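Shikimate 5-dehydrogenase (Mycobacterium fortuitum subsp. fortuitum DSM 46621, PDB 4XIJ) probably catalyses the reversible, NADP-dependent interconversion of 3-dehydroshikimate and shikimate, the fourth of seven steps toward chorismate. Local coordinates at residues A110-T113 / D114-G117. Numbering follows the deposited sequence.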
ATOM      1  N   ALA A 110       3.103  -8.351  12.976  1.00  8.04           N
ATOM      2  CA  ALA A 110       3.125  -7.241  12.048  1.00  7.54           C
ATOM      3  C   ALA A 110       3.222  -7.688  10.603  1.00  7.44           C
ATOM      4  O   ALA A 110       4.001  -8.582  10.286  1.00  9.03           O
ATOM      5  CB  ALA A 110       4.303  -6.334  12.320  1.00  9.30           C
ATOM      6  N   ASP A 111       2.446  -7.057   9.725  1.00  7.57           N
ATOM      7  CA  ASP A 111       2.582  -7.336   8.303  1.00  7.39           C
ATOM      8  C   ASP A 111       2.478  -6.025   7.550  1.00  7.32           C
ATOM      9  O   ASP A 111       2.074  -4.981   8.120  1.00  7.35           O
ATOM     10  CB  ASP A 111       1.515  -8.342   7.820  1.00  8.07           C
ATOM     11  CG  ASP A 111       1.772  -8.914   6.419  1.00  8.98           C
ATOM     12  OD1 ASP A 111       2.903  -8.816   5.867  1.00  8.95           O
ATOM     13  OD2 ASP A 111       0.819  -9.523   5.876  1.00 10.32           O
ATOM     14  N   ASN A 112       2.856  -6.065   6.283  1.00  9.03           N
ATOM     15  CA  ASN A 112       2.688  -4.895   5.436  1.00  8.77           C
ATOM     16  C   ASN A 112       1.842  -5.242   4.219  1.00  8.74           C
ATOM     17  O   ASN A 112       2.335  -5.867   3.290  1.00 11.33           O
ATOM     18  CB  ASN A 112       4.063  -4.324   5.017  1.00 10.54           C
ATOM     19  CG  ASN A 112       3.909  -2.978   4.358  1.00 11.92           C
ATOM     20  OD1 ASN A 112       3.165  -2.874   3.358  1.00 14.14           O
ATOM     21  ND2 ASN A 112       4.557  -1.920   4.911  1.00 11.66           N
ATOM     22  N   THR A 113       0.555  -4.875   4.237  1.00  7.30           N
ATOM     23  CA  THR A 113      -0.271  -5.194   3.096  1.00  7.09           C
ATOM     24  C   THR A 113      -0.316  -4.058   2.071  1.00  8.31           C
ATOM     25  O   THR A 113      -0.965  -4.199   1.044  1.00  9.12           O
ATOM     26  CB  THR A 113      -1.707  -5.561   3.501  1.00  8.27           C
ATOM     27  OG1 THR A 113      -2.398  -4.371   3.952  1.00  9.30           O
ATOM     28  CG2 THR A 113      -1.699  -6.670   4.565  1.00  8.05           C
ATOM     29  N   ASP A 114       0.430  -2.960   2.308  1.00  8.25           N
ATOM     30  CA  ASP A 114       0.639  -1.965   1.242  1.00  7.13           C
ATOM     31  C   ASP A 114       1.331  -2.671   0.058  1.00  7.23           C
ATOM     32  O   ASP A 114       1.106  -2.299  -1.109  1.00  8.51           O
ATOM     33  CB  ASP A 114       1.448  -0.754   1.743  1.00  9.40           C
ATOM     34  CG  ASP A 114       0.707   0.027   2.786  1.00 11.95           C
ATOM     35  OD1 ASP A 114      -0.493   0.255   2.608  1.00 12.48           O
ATOM     36  OD2 ASP A 114       1.300   0.427   3.791  1.00 13.92           O
ATOM     37  N   VAL A 115       2.152  -3.690   0.348  1.00  8.02           N
ATOM     38  CA  VAL A 115       2.752  -4.477  -0.714  1.00  8.97           C
ATOM     39  C   VAL A 115       1.663  -5.134  -1.600  1.00  8.75           C
ATOM     40  O   VAL A 115       1.739  -5.107  -2.854  1.00  8.19           O
ATOM     41  CB  VAL A 115       3.704  -5.528  -0.123  1.00 11.92           C
ATOM     42  CG1 VAL A 115       4.106  -6.489  -1.172  1.00 13.81           C
ATOM     43  CG2 VAL A 115       4.939  -4.809   0.483  1.00 14.35           C
ATOM     44  N   ASP A 116       0.638  -5.721  -0.961  1.00  8.59           N
ATOM     45  CA  ASP A 116      -0.469  -6.306  -1.705  1.00  8.25           C
ATOM     46  C   ASP A 116      -1.232  -5.247  -2.491  1.00  6.66           C
ATOM     47  O   ASP A 116      -1.807  -5.548  -3.551  1.00  7.96           O
ATOM     48  CB  ASP A 116      -1.509  -6.957  -0.777  1.00 10.15           C
ATOM     49  CG  ASP A 116      -0.966  -8.081   0.050  1.00 12.93           C
ATOM     50  OD1 ASP A 116      -0.402  -9.002  -0.509  1.00 14.40           O
ATOM     51  OD2 ASP A 116      -1.087  -8.021   1.274  1.00 14.40           O
ATOM     52  N   GLY A 117      -1.329  -4.030  -1.941  1.00  6.80           N
ATOM     53  CA  GLY A 117      -1.958  -2.953  -2.685  1.00  7.97           C
ATOM     54  C   GLY A 117      -1.373  -2.828  -4.091  1.00  8.25           C
ATOM     55  O   GLY A 117      -2.111  -2.707  -5.096  1.00  9.73           O
TER
HETATM   56  O   HOH W   1       4.100   0.789   3.836  1.00 16.47           O
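Asn112 reaches forward from just beyond strand 108-111 to cap the start of helix 114-122: its OD1 accepts from Val115 N at 3.3 Å, a bent bond (N-H...O 141°). With CG anti to the backbone N (chi1 -170°), the amide swings toward the turn, and OD1 also lies 3.2 Å from Asp114 CB. Asparagine suits this place because its amide has two functions: OD1 meets a helix N-H, while ND2 donates to Ser96 O and to a water that in turn donates to Asp114 OD2. Amide and carboxylate planes stand 72° apart. Asp114 OD2 also pairs with Lys77, and a sulfate beside this carboxylate, probably from the crystallisation liquor, may mark a pocket. One residue on from the cap, Thr113 O accepts from Gly117 N at 3.0 Å, closing the first helical turn; a CB on Gly117 would be crowded by Asp114 O. Thr113 turns its OG1 to Gln252 O, and its CB lies 3.4 Å from Asp116 OD2, which is salt-bridged to Arg90. Val115, wholly apolar, suits the buried side facing helices 89-94 and 138-147. Arg90 also pairs with Asp111, probably offsetting repulsion between the two acids. Cap and water bridge, with outside partners for the acids, thus imply a firmly defined turn where the chain leaves the mixed sheet for the helix leading to the parallel, Rossmann-type sheet.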